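PDB 2YZC: uricase from Arthrobacter globiformis, which catalyses the oxidation of uric acid to 5-hydroxyisourate by molecular oxygen, a product that is further processed to (S)-allantoin. Local coordinates for residues 83-88 and 133-138; 95-100 and 106-111; 144-149 and 193-198; 188-193 and 200-205; 231-234 and 239-242. All coordinates share one frame; numbering follows the deposited sequence.

Overall arrangement
All five interactions set helices or a loop against one antiparallel sheet. Interactions 1 and 2 both use helix 85-99, at its start and its end, and reach neighbouring strands; their centres are about 11 Å apart. Interaction 3 lies about 8 Å from interaction 1 and about 8 Å from interaction 4, centre to centre, and shares Asn-193 with the latter. The Arg-133 to Asp-200 salt bridge joins interactions 1 and 4. Interaction 5 follows about 9 Å from interaction 4, centre to centre, linked by the salt bridge of Arg-191 and Glu-242. Interaction 2 comes nearest the catalytic machinery: the side chain of Phe-96 is about 11 Å from a bound allantoate. The other four lie away from the annotated sites.

Interaction 1. Residues 83-88 and 133-138; sequences ATTEEF and RTAVLE
The side chains of Glu-86 and Arg-133 cross at about a right angle, with the carboxylate and guanidinium planes 68° apart. Both carboxylate oxygens approach one nitrogen. Arg-133 NH2 lies 3.0 Å from Glu-86 OE1 and 3.3 Å from Glu-86 OE2, and both hydrogen bonds of this salt bridge are weak. OE2 sits at the guanidinium edge, in its plane, and takes the straighter bond (167°); OE1 comes in obliquely. A bend at chi2 (93°) turns the Glu-86 carboxylate toward the extended arginine. A water joins the pair: it donates to Glu-86 OE2 at 2.7 Å and to Thr-134 O, and accepts from Arg-133 NE. The contact places the start of helix 85-99 on strand 131-140, the helix-on-antiparallel-sheet layering of the T-fold found in uricases. Thr-84 N-caps this helix. Arg-133 NH1 has a second acidic partner, Asp-200 of helix 199-216. Without the carboxylate, as with an alanine here, Arg-133 would probably keep only Asp-200 of these two acids, and the water only Thr-134 O as acceptor. Nearer the backbones, the contact is apolar. Ala-135 CB meets Glu-86 CG at 3.9 Å and Thr-85 CG2 at 4.2 Å, while Thr-85 OG1 is bonded to Gln-112.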
# COMPACT_ATOMS: atom_id res chain seq x y z
N ALA A 83 2.25 -23.65 21.35
CA ALA A 83 0.81 -23.86 21.39
C ALA A 83 0.02 -22.69 20.81
O ALA A 83 -0.91 -22.88 20.03
CB ALA A 83 0.36 -24.14 22.82
N THR A 84 0.40 -21.48 21.21
CA THR A 84 -0.28 -20.28 20.74
C THR A 84 0.75 -19.19 20.51
O THR A 84 1.90 -19.31 20.92
CB THR A 84 -1.29 -19.75 21.78
OG1 THR A 84 -0.58 -19.41 22.98
CG2 THR A 84 -2.35 -20.80 22.11
N THR A 85 0.32 -18.13 19.84
CA THR A 85 1.19 -17.00 19.55
C THR A 85 1.61 -16.32 20.86
O THR A 85 2.78 -15.97 21.03
CB THR A 85 0.46 -15.98 18.65
OG1 THR A 85 0.14 -16.61 17.40
CG2 THR A 85 1.33 -14.77 18.39
N GLU A 86 0.67 -16.15 21.77
CA GLU A 86 0.99 -15.51 23.04
C GLU A 86 2.03 -16.30 23.83
O GLU A 86 2.94 -15.73 24.43
CB GLU A 86 -0.27 -15.32 23.89
CG GLU A 86 -1.22 -14.27 23.32
CD GLU A 86 -2.30 -14.86 22.41
OE1 GLU A 86 -2.03 -15.86 21.71
OE2 GLU A 86 -3.42 -14.30 22.39
N GLU A 87 1.92 -17.63 23.83
CA GLU A 87 2.88 -18.45 24.55
C GLU A 87 4.26 -18.40 23.89
O GLU A 87 5.28 -18.53 24.56
CB GLU A 87 2.36 -19.88 24.65
CG GLU A 87 1.14 -19.97 25.57
CD GLU A 87 0.41 -21.28 25.46
OE1 GLU A 87 0.96 -22.32 25.89
OE2 GLU A 87 -0.72 -21.28 24.93
N PHE A 88 4.28 -18.21 22.58
CA PHE A 88 5.55 -18.11 21.87
C PHE A 88 6.23 -16.82 22.31
O PHE A 88 7.43 -16.81 22.60
CB PHE A 88 5.31 -18.08 20.35
CG PHE A 88 6.58 -18.06 19.54
CD1 PHE A 88 7.52 -19.07 19.66
CD2 PHE A 88 6.82 -17.03 18.63
CE1 PHE A 88 8.69 -19.07 18.89
CE2 PHE A 88 7.98 -17.02 17.85
CZ PHE A 88 8.92 -18.04 17.98
N ARG A 133 -4.94 -11.49 13.43
CA ARG A 133 -4.91 -11.55 14.89
C ARG A 133 -3.58 -10.98 15.38
O ARG A 133 -2.53 -11.21 14.77
CB ARG A 133 -5.07 -13.01 15.34
CG ARG A 133 -4.83 -13.27 16.82
CD ARG A 133 -5.16 -14.72 17.14
NE ARG A 133 -4.77 -15.09 18.50
CZ ARG A 133 -4.94 -16.30 19.02
NH1 ARG A 133 -5.51 -17.26 18.30
NH2 ARG A 133 -4.53 -16.56 20.25
N THR A 134 -3.63 -10.24 16.48
CA THR A 134 -2.43 -9.63 17.03
C THR A 134 -2.23 -9.96 18.50
O THR A 134 -3.18 -10.30 19.21
CB THR A 134 -2.46 -8.09 16.89
OG1 THR A 134 -3.50 -7.56 17.73
CG2 THR A 134 -2.73 -7.69 15.45
N ALA A 135 -0.99 -9.87 18.95
CA ALA A 135 -0.65 -10.12 20.34
C ALA A 135 0.57 -9.27 20.66
O ALA A 135 1.49 -9.16 19.86
CB ALA A 135 -0.35 -11.61 20.57
N VAL A 136 0.56 -8.66 21.84
CA VAL A 136 1.67 -7.83 22.28
C VAL A 136 1.95 -8.19 23.72
O VAL A 136 1.03 -8.25 24.54
CB VAL A 136 1.33 -6.32 22.23
CG1 VAL A 136 2.45 -5.52 22.86
CG2 VAL A 136 1.11 -5.87 20.79
N LEU A 137 3.21 -8.46 24.01
CA LEU A 137 3.63 -8.79 25.37
C LEU A 137 4.64 -7.75 25.80
O LEU A 137 5.54 -7.40 25.04
CB LEU A 137 4.30 -10.17 25.43
CG LEU A 137 5.16 -10.41 26.69
CD1 LEU A 137 4.27 -10.57 27.91
CD2 LEU A 137 6.03 -11.66 26.50
N GLU A 138 4.47 -7.22 27.01
CA GLU A 138 5.44 -6.28 27.54
C GLU A 138 5.85 -6.81 28.90
O GLU A 138 5.01 -7.18 29.71
CB GLU A 138 4.87 -4.86 27.67
CG GLU A 138 5.00 -4.03 26.40
CD GLU A 138 5.03 -2.52 26.66
OE1 GLU A 138 5.10 -1.75 25.68
OE2 GLU A 138 5.00 -2.11 27.85
O HOH W 1 -3.60 -12.97 20.00

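Interaction 2. Residues 95-100 and 106-111; sequences HFTEGF and GRWAAQ
The rings of Phe-96 and Trp-108 meet rim to rim, and neither lies over the face of the other. The phenyl and the five-membered ring are nearly parallel, with planes at 4° and centroids 5.8 Å apart. One face of Phe-96 holds its chain neighbour: His-95 CD2 stands over the ring centre, 3.6 Å above it. Phe-96 CD2 comes obliquely to Trp-108 NE1 at 3.6 Å, and Phe-96 CB reaches Trp-108 CZ2 at 4.0 Å. Trp-108 has CG anti to its carbonyl carbon (chi1 -65°), which turns the indole toward the helix. Its CH2 meets Thr-97 CG2 at 3.8 Å. The Thr-97 hydroxyl bonds within its own helix, to Gly-93 O and Lys-94 O. These contacts set the end of helix 85-99 on strand 103-117, one helix-to-sheet layer of the T-fold. Gly-106 has backbone angles that call for glycine, and a CB would also clash with Trp-108 CH2. The side chain of Phe-96 is about 8 Å from that of Lys-22, a charge-relay residue of the active site. A leucine at Trp-108 is likely to leave a gap beside Phe-96 and Thr-97. No hydrogen bond crosses, so the contact between these segments rests on van der Waals packing.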
# COMPACT_ATOMS: atom_id res chain seq x y z
N HIS A 95 13.15 -15.25 27.94
CA HIS A 95 14.51 -15.57 27.53
C HIS A 95 15.44 -14.36 27.58
O HIS A 95 16.51 -14.41 28.20
CB HIS A 95 14.53 -16.12 26.10
CG HIS A 95 15.90 -16.15 25.49
ND1 HIS A 95 16.88 -17.02 25.91
CD2 HIS A 95 16.47 -15.37 24.54
CE1 HIS A 95 17.99 -16.79 25.24
NE2 HIS A 95 17.77 -15.79 24.40
N PHE A 96 15.05 -13.28 26.91
CA PHE A 96 15.88 -12.08 26.89
C PHE A 96 16.01 -11.38 28.23
O PHE A 96 17.10 -10.96 28.61
CB PHE A 96 15.37 -11.10 25.83
CG PHE A 96 15.56 -11.58 24.43
CD1 PHE A 96 16.84 -11.75 23.91
CD2 PHE A 96 14.46 -11.92 23.64
CE1 PHE A 96 17.02 -12.25 22.62
CE2 PHE A 96 14.64 -12.42 22.35
CZ PHE A 96 15.92 -12.59 21.84
N THR A 97 14.90 -11.26 28.95
CA THR A 97 14.94 -10.59 30.25
C THR A 97 15.76 -11.37 31.27
O THR A 97 16.54 -10.79 32.03
CB THR A 97 13.51 -10.36 30.79
OG1 THR A 97 12.83 -11.61 30.91
CG2 THR A 97 12.72 -9.46 29.84
N GLU A 98 15.59 -12.69 31.28
CA GLU A 98 16.32 -13.53 32.22
C GLU A 98 17.74 -13.83 31.77
O GLU A 98 18.62 -14.10 32.59
CB GLU A 98 15.56 -14.85 32.42
CG GLU A 98 14.23 -14.70 33.15
CD GLU A 98 13.37 -15.95 33.04
OE1 GLU A 98 13.89 -17.06 33.26
OE2 GLU A 98 12.16 -15.81 32.74
N GLY A 99 17.99 -13.77 30.46
CA GLY A 99 19.31 -14.08 29.95
C GLY A 99 20.37 -12.99 30.03
O GLY A 99 21.56 -13.28 29.95
N PHE A 100 19.94 -11.74 30.19
CA PHE A 100 20.88 -10.63 30.25
C PHE A 100 20.53 -9.72 31.43
O PHE A 100 19.42 -9.20 31.51
CB PHE A 100 20.83 -9.86 28.93
CG PHE A 100 21.12 -10.72 27.73
CD1 PHE A 100 22.43 -10.98 27.34
CD2 PHE A 100 20.08 -11.30 27.01
CE1 PHE A 100 22.70 -11.81 26.26
CE2 PHE A 100 20.35 -12.14 25.92
CZ PHE A 100 21.66 -12.39 25.55
N GLY A 106 10.99 -5.52 27.95
CA GLY A 106 10.92 -5.39 26.51
C GLY A 106 9.50 -5.46 25.99
O GLY A 106 8.54 -5.46 26.76
N ARG A 107 9.38 -5.53 24.67
CA ARG A 107 8.08 -5.60 24.03
C ARG A 107 8.19 -6.58 22.86
O ARG A 107 9.01 -6.40 21.96
CB ARG A 107 7.68 -4.21 23.51
CG ARG A 107 6.30 -4.14 22.88
CD ARG A 107 6.06 -2.76 22.27
NE ARG A 107 4.76 -2.65 21.61
CZ ARG A 107 3.61 -2.36 22.22
NH1 ARG A 107 3.58 -2.13 23.53
NH2 ARG A 107 2.49 -2.29 21.52
N TRP A 108 7.38 -7.63 22.90
CA TRP A 108 7.39 -8.62 21.84
C TRP A 108 5.98 -8.65 21.27
O TRP A 108 5.00 -8.74 22.01
CB TRP A 108 7.79 -9.99 22.40
CG TRP A 108 9.21 -9.97 22.90
CD1 TRP A 108 10.34 -10.24 22.17
CD2 TRP A 108 9.66 -9.54 24.19
NE1 TRP A 108 11.46 -10.00 22.93
CE2 TRP A 108 11.07 -9.57 24.17
CE3 TRP A 108 9.00 -9.13 25.36
CZ2 TRP A 108 11.84 -9.20 25.28
CZ3 TRP A 108 9.77 -8.76 26.46
CH2 TRP A 108 11.17 -8.80 26.41
N ALA A 109 5.89 -8.56 19.95
CA ALA A 109 4.59 -8.54 19.30
C ALA A 109 4.54 -9.43 18.08
O ALA A 109 5.57 -9.80 17.51
CB ALA A 109 4.23 -7.10 18.93
N ALA A 110 3.33 -9.76 17.67
CA ALA A 110 3.16 -10.61 16.50
C ALA A 110 1.79 -10.48 15.88
O ALA A 110 0.80 -10.17 16.55
CB ALA A 110 3.41 -12.07 16.87
N GLN A 111 1.77 -10.68 14.57
CA GLN A 111 0.54 -10.69 13.81
C GLN A 111 0.46 -12.16 13.45
O GLN A 111 1.48 -12.80 13.19
CB GLN A 111 0.67 -9.84 12.54
CG GLN A 111 0.57 -8.34 12.80
CD GLN A 111 0.85 -7.53 11.55
OE1 GLN A 111 0.29 -6.44 11.37
NE2 GLN A 111 1.71 -8.04 10.70

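Interaction 3. Residues 144-149 and 193-198; sequences QAIVAG and NTVEVD
Val-195 lies in the loop that leads from strand 182-192 to helix 199-216, and it packs on Gln-144 and Ile-146 of strand 143-157. Strand 143-157 pairs with strand 182-192 in the antiparallel sheet of the T-fold, through backbone bonds such as Ile-146 with Tyr-192. The loop thus folds back beside the strand next to its own. One methyl does the work. Val-195 CG1 is 4.0 Å from Ile-146 CD1, and the two side chains cross at about a right angle. The same methyl lies 4.0 Å from Gln-144 CB and 3.8 Å from Gln-144 O. Gln-144, too, runs across the valine at about a right angle. With chi1 at -59°, Val-195 has CG1 anti to its carbonyl carbon, and this branch faces the strand. No hydrogen bond passes between the segments. The contact grades from a buried side to a more open one: Ile-146 is buried and also touches Glu-86 and Phe-199, whereas Gln-144 and Val-195 are partly exposed. The loop is shaped by its own bonds. Glu-196 is the centre of an inverse gamma turn, closed by a weak bond from Val-197 N to Val-195 O. Asp-198 then caps helix 199-216 by accepting from Ala-201 N. Near the start of the loop, Thr-194 forms an ST turn, its OG1 accepting from Glu-196 N at 3.2 Å in a nearly straight bond (174°).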
# COMPACT_ATOMS: atom_id res chain seq x y z
N GLN A 144 4.24 -9.40 33.60
CA GLN A 144 4.03 -9.80 32.22
C GLN A 144 2.63 -9.34 31.81
O GLN A 144 1.64 -9.82 32.36
CB GLN A 144 4.15 -11.32 32.10
CG GLN A 144 5.56 -11.83 32.31
CD GLN A 144 5.59 -13.27 32.77
OE1 GLN A 144 4.67 -14.04 32.49
NE2 GLN A 144 6.66 -13.64 33.46
N ALA A 145 2.55 -8.41 30.87
CA ALA A 145 1.27 -7.88 30.41
C ALA A 145 1.05 -8.26 28.96
O ALA A 145 1.93 -8.07 28.12
CB ALA A 145 1.25 -6.37 30.55
N ILE A 146 -0.14 -8.78 28.66
CA ILE A 146 -0.50 -9.21 27.31
C ILE A 146 -1.76 -8.54 26.78
O ILE A 146 -2.80 -8.48 27.46
CB ILE A 146 -0.71 -10.73 27.25
CG1 ILE A 146 0.58 -11.46 27.64
CG2 ILE A 146 -1.16 -11.14 25.85
CD1 ILE A 146 0.41 -12.96 27.74
N VAL A 147 -1.67 -8.05 25.55
CA VAL A 147 -2.78 -7.42 24.85
C VAL A 147 -2.99 -8.18 23.54
O VAL A 147 -2.08 -8.26 22.72
CB VAL A 147 -2.49 -5.93 24.52
CG1 VAL A 147 -3.52 -5.39 23.53
CG2 VAL A 147 -2.49 -5.10 25.79
N ALA A 148 -4.17 -8.77 23.37
CA ALA A 148 -4.49 -9.49 22.14
C ALA A 148 -5.42 -8.60 21.34
O ALA A 148 -6.03 -7.69 21.89
CB ALA A 148 -5.17 -10.83 22.46
N GLY A 149 -5.54 -8.85 20.04
CA GLY A 149 -6.42 -8.01 19.26
C GLY A 149 -6.78 -8.58 17.91
O GLY A 149 -6.33 -9.67 17.52
N ASN A 193 -5.71 -9.58 32.44
CA ASN A 193 -5.21 -9.26 33.77
C ASN A 193 -4.42 -10.43 34.35
O ASN A 193 -4.03 -10.42 35.51
CB ASN A 193 -6.37 -8.87 34.70
CG ASN A 193 -7.53 -9.84 34.64
OD1 ASN A 193 -8.69 -9.43 34.65
ND2 ASN A 193 -7.22 -11.13 34.61
N THR A 194 -4.19 -11.44 33.50
CA THR A 194 -3.45 -12.64 33.89
C THR A 194 -2.94 -13.35 32.64
O THR A 194 -3.55 -13.23 31.58
CB THR A 194 -4.34 -13.63 34.66
OG1 THR A 194 -3.60 -14.83 34.92
CG2 THR A 194 -5.58 -13.98 33.84
N VAL A 195 -1.84 -14.08 32.77
CA VAL A 195 -1.29 -14.80 31.62
C VAL A 195 -1.84 -16.22 31.51
O VAL A 195 -1.53 -16.93 30.56
CB VAL A 195 0.26 -14.86 31.65
CG1 VAL A 195 0.83 -13.46 31.66
CG2 VAL A 195 0.72 -15.65 32.87
N GLU A 196 -2.65 -16.65 32.47
CA GLU A 196 -3.21 -17.99 32.39
C GLU A 196 -4.57 -17.92 31.71
O GLU A 196 -5.63 -17.90 32.34
CB GLU A 196 -3.29 -18.65 33.77
CG GLU A 196 -4.33 -18.12 34.72
CD GLU A 196 -4.24 -18.77 36.10
OE1 GLU A 196 -3.34 -18.39 36.88
OE2 GLU A 196 -5.06 -19.68 36.38
N VAL A 197 -4.51 -17.86 30.38
CA VAL A 197 -5.69 -17.75 29.53
C VAL A 197 -5.64 -18.82 28.44
O VAL A 197 -4.56 -19.26 28.05
CB VAL A 197 -5.71 -16.37 28.83
CG1 VAL A 197 -7.02 -16.18 28.08
CG2 VAL A 197 -5.50 -15.26 29.84
N ASP A 198 -6.80 -19.24 27.97
CA ASP A 198 -6.86 -20.20 26.86
C ASP A 198 -6.91 -19.21 25.71
O ASP A 198 -7.98 -18.88 25.21
CB ASP A 198 -8.16 -21.02 26.91
CG ASP A 198 -8.25 -22.03 25.77
OD1 ASP A 198 -7.68 -21.77 24.69
OD2 ASP A 198 -8.91 -23.08 25.95

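Interaction 4. Residues 188-193 and 200-205; sequences ARWRYN and DAVYAS
The hydroxyl of Tyr-192 accepts a hydrogen bond from Trp-190 NE1, 2.9 Å from its OH, and on the helix side the same oxygen is met by Val-202 CG1 at 3.4 Å. The bond is fairly straight (162°), and the oxygen lies close to the indole plane. Strand 182-192 here meets helix 199-216, which follows it in the chain and packs on the antiparallel sheet of the T-fold. The short helix and strand segments run at 140° to each other, with axes 11.6 Å apart at closest approach. Trp-190, Tyr-192 and Tyr-203, with Val-202, bridge that distance. Tyr-192 and Val-202 come from opposite directions. The valine methyl CG1 sits at the edge of the tyrosine ring, near its plane, and is 3.8 Å from Tyr-192 CE1. Val-202 has CG1 anti to its backbone N (chi1 175°), which presents that branch to the strand. The indole bond satisfies the buried NE1 and ties the two side chains of the strand to each other. Ile-240 of strand 240-254 touches both Trp-190 and Tyr-192. The second point of contact is between Trp-190 and Tyr-203, where the side chains cross at about a right angle; the Tyr-203 hydroxyl is bonded to Glu-131. Tyr-203 CD2 lies at the indole edge, near its plane, 4.0 Å from both CZ2 and CH2 of Trp-190.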
# COMPACT_ATOMS: atom_id res chain seq x y z
N ALA A 188 -9.75 -3.95 17.35
CA ALA A 188 -9.96 -4.00 18.79
C ALA A 188 -8.76 -4.64 19.47
O ALA A 188 -8.12 -5.53 18.92
CB ALA A 188 -11.21 -4.80 19.11
N ARG A 189 -8.46 -4.16 20.67
CA ARG A 189 -7.36 -4.70 21.45
C ARG A 189 -7.80 -4.78 22.90
O ARG A 189 -8.37 -3.83 23.44
CB ARG A 189 -6.12 -3.82 21.28
CG ARG A 189 -5.40 -4.10 19.97
CD ARG A 189 -4.43 -3.00 19.58
NE ARG A 189 -3.66 -3.36 18.40
CZ ARG A 189 -4.18 -3.75 17.24
NH1 ARG A 189 -5.50 -3.84 17.08
NH2 ARG A 189 -3.38 -4.05 16.22
N TRP A 190 -7.56 -5.93 23.52
CA TRP A 190 -7.95 -6.14 24.90
C TRP A 190 -6.78 -6.62 25.76
O TRP A 190 -5.95 -7.43 25.32
CB TRP A 190 -9.15 -7.11 24.96
CG TRP A 190 -8.93 -8.43 24.27
CD1 TRP A 190 -8.51 -9.59 24.85
CD2 TRP A 190 -9.15 -8.72 22.88
NE1 TRP A 190 -8.46 -10.59 23.91
CE2 TRP A 190 -8.84 -10.09 22.69
CE3 TRP A 190 -9.58 -7.97 21.78
CZ2 TRP A 190 -8.95 -10.72 21.45
CZ3 TRP A 190 -9.68 -8.59 20.54
CH2 TRP A 190 -9.37 -9.96 20.38
N ARG A 191 -6.71 -6.10 26.98
CA ARG A 191 -5.64 -6.44 27.90
C ARG A 191 -6.07 -7.47 28.93
O ARG A 191 -7.08 -7.30 29.61
CB ARG A 191 -5.15 -5.18 28.62
CG ARG A 191 -4.03 -5.44 29.63
CD ARG A 191 -3.48 -4.13 30.18
NE ARG A 191 -4.42 -3.44 31.05
CZ ARG A 191 -4.70 -3.81 32.30
NH1 ARG A 191 -4.10 -4.87 32.83
NH2 ARG A 191 -5.56 -3.12 33.03
N TYR A 192 -5.30 -8.55 29.04
CA TYR A 192 -5.60 -9.60 30.00
C TYR A 192 -5.02 -9.21 31.36
O TYR A 192 -3.98 -8.56 31.42
CB TYR A 192 -4.98 -10.92 29.55
CG TYR A 192 -5.58 -11.47 28.27
CD1 TYR A 192 -6.94 -11.78 28.20
CD2 TYR A 192 -4.80 -11.71 27.15
CE1 TYR A 192 -7.50 -12.31 27.04
CE2 TYR A 192 -5.35 -12.24 25.98
CZ TYR A 192 -6.70 -12.54 25.94
OH TYR A 192 -7.25 -13.08 24.80
N ASN A 193 -5.71 -9.58 32.44
CA ASN A 193 -5.21 -9.26 33.77
C ASN A 193 -4.42 -10.43 34.35
O ASN A 193 -4.03 -10.42 35.51
CB ASN A 193 -6.37 -8.87 34.70
CG ASN A 193 -7.53 -9.84 34.64
OD1 ASN A 193 -8.69 -9.43 34.65
ND2 ASN A 193 -7.22 -11.13 34.61
N ASP A 200 -6.41 -19.10 22.43
CA ASP A 200 -7.18 -19.36 21.22
C ASP A 200 -8.69 -19.31 21.48
O ASP A 200 -9.44 -18.74 20.70
CB ASP A 200 -6.82 -20.72 20.62
CG ASP A 200 -5.46 -20.73 19.94
OD1 ASP A 200 -4.86 -19.64 19.76
OD2 ASP A 200 -4.99 -21.83 19.58
N ALA A 201 -9.13 -19.92 22.58
CA ALA A 201 -10.55 -19.95 22.90
C ALA A 201 -11.10 -18.55 23.18
O ALA A 201 -12.20 -18.21 22.75
CB ALA A 201 -10.81 -20.86 24.10
N VAL A 202 -10.34 -17.74 23.91
CA VAL A 202 -10.80 -16.39 24.21
C VAL A 202 -10.82 -15.53 22.95
O VAL A 202 -11.76 -14.77 22.72
CB VAL A 202 -9.92 -15.73 25.29
CG1 VAL A 202 -10.34 -14.28 25.50
CG2 VAL A 202 -10.06 -16.50 26.60
N TYR A 203 -9.79 -15.65 22.11
CA TYR A 203 -9.79 -14.87 20.87
C TYR A 203 -11.04 -15.19 20.06
O TYR A 203 -11.72 -14.29 19.57
CB TYR A 203 -8.53 -15.15 20.03
CG TYR A 203 -8.58 -14.53 18.65
CD1 TYR A 203 -9.10 -15.22 17.56
CD2 TYR A 203 -8.10 -13.23 18.44
CE1 TYR A 203 -9.16 -14.64 16.29
CE2 TYR A 203 -8.15 -12.65 17.18
CZ TYR A 203 -8.68 -13.35 16.11
OH TYR A 203 -8.70 -12.78 14.86
N ALA A 204 -11.36 -16.48 19.92
CA ALA A 204 -12.53 -16.89 19.16
C ALA A 204 -13.81 -16.34 19.79
O ALA A 204 -14.71 -15.87 19.09
CB ALA A 204 -12.60 -18.41 19.07
N SER A 205 -13.89 -16.40 21.11
CA SER A 205 -15.07 -15.90 21.80
C SER A 205 -15.21 -14.39 21.64
O SER A 205 -16.31 -13.89 21.36
CB SER A 205 -14.99 -16.23 23.30
OG SER A 205 -16.03 -15.57 24.00

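Interaction 5. Residues 231-234 and 239-242; sequences RAVI and EIDE
Ile-240 is the tight part of this contact, touched by Val-233 at one methyl and by Ile-234 at another. Its CD1 meets Val-233 CG1 at 3.5 Å, and its CG2 meets Ile-234 CD1 at 3.6 Å. The side chains cross at a slant. Ile-240 runs straight out to CD1 (chi2 179°), which carries that methyl to the valine. Ile-234 is bent at chi2 instead (-61°), and its CD1 also rests on the strand backbone, 3.8 Å from Glu-242 CA and 4.1 Å from Asp-241 C. The contact closes a short helix-to-strand connection: helix 222-236 ends and strand 240-254 begins only a few residues later, folding the helix onto the sheet of the T-fold. Val-206 of helix 199-216 touches both Val-233 and Ile-240. Arg-285 NH2 bonds to both Ile-234 O and Ile-240 O, so one guanidinium nitrogen spans the two segments. Glu-242 points away from the helix but is buried, and its OE1 is held by Arg-191 NE and Trp-295 NE1. The looser side is at Asp-241, which points away from the helix and is partly exposed. Arg-231 is partly exposed as well, and Val-13 of a neighbouring subunit packs on it and on Ile-234.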
# COMPACT_ATOMS: atom_id res chain seq x y z
N ARG A 231 -18.77 -3.85 26.04
CA ARG A 231 -19.44 -4.34 27.24
C ARG A 231 -19.61 -5.86 27.20
O ARG A 231 -19.39 -6.54 28.20
CB ARG A 231 -20.81 -3.67 27.42
CG ARG A 231 -21.54 -4.07 28.69
CD ARG A 231 -22.77 -3.19 28.93
NE ARG A 231 -23.84 -3.43 27.96
CZ ARG A 231 -24.61 -4.52 27.94
NH1 ARG A 231 -24.43 -5.47 28.84
NH2 ARG A 231 -25.55 -4.64 27.02
N ALA A 232 -20.01 -6.37 26.04
CA ALA A 232 -20.21 -7.81 25.89
C ALA A 232 -18.93 -8.58 26.20
O ALA A 232 -18.97 -9.66 26.79
CB ALA A 232 -20.68 -8.12 24.46
N VAL A 233 -17.79 -8.03 25.78
CA VAL A 233 -16.51 -8.68 26.02
C VAL A 233 -16.15 -8.70 27.51
O VAL A 233 -15.86 -9.77 28.07
CB VAL A 233 -15.39 -7.99 25.21
CG1 VAL A 233 -14.03 -8.50 25.65
CG2 VAL A 233 -15.59 -8.26 23.72
N ILE A 234 -16.18 -7.54 28.14
CA ILE A 234 -15.84 -7.44 29.56
C ILE A 234 -16.78 -8.27 30.44
O ILE A 234 -16.34 -8.90 31.40
CB ILE A 234 -15.87 -5.98 30.06
CG1 ILE A 234 -14.95 -5.11 29.20
CG2 ILE A 234 -15.42 -5.93 31.52
CD1 ILE A 234 -13.50 -5.52 29.22
N GLU A 239 -11.01 -12.52 32.69
CA GLU A 239 -9.58 -12.31 32.48
C GLU A 239 -9.25 -11.04 31.71
O GLU A 239 -8.07 -10.70 31.55
CB GLU A 239 -8.95 -13.51 31.78
CG GLU A 239 -9.76 -14.08 30.62
CD GLU A 239 -10.90 -14.96 31.11
OE1 GLU A 239 -10.61 -15.96 31.80
OE2 GLU A 239 -12.07 -14.65 30.79
N ILE A 240 -10.27 -10.33 31.22
CA ILE A 240 -10.03 -9.10 30.48
C ILE A 240 -10.35 -7.87 31.34
O ILE A 240 -11.45 -7.76 31.89
CB ILE A 240 -10.88 -9.06 29.18
CG1 ILE A 240 -10.46 -10.21 28.26
CG2 ILE A 240 -10.70 -7.71 28.49
CD1 ILE A 240 -11.25 -10.29 26.94
N ASP A 241 -9.40 -6.96 31.45
CA ASP A 241 -9.61 -5.74 32.24
C ASP A 241 -10.12 -4.57 31.42
O ASP A 241 -10.79 -3.68 31.95
CB ASP A 241 -8.32 -5.33 32.94
CG ASP A 241 -8.26 -5.79 34.38
OD1 ASP A 241 -9.20 -6.49 34.81
OD2 ASP A 241 -7.28 -5.45 35.07
N GLU A 242 -9.81 -4.57 30.13
CA GLU A 242 -10.25 -3.48 29.28
C GLU A 242 -10.09 -3.82 27.82
O GLU A 242 -9.27 -4.65 27.44
CB GLU A 242 -9.45 -2.21 29.59
CG GLU A 242 -7.94 -2.43 29.55
CD GLU A 242 -7.16 -1.16 29.77
OE1 GLU A 242 -5.95 -1.25 30.08
OE2 GLU A 242 -7.75 -0.07 29.61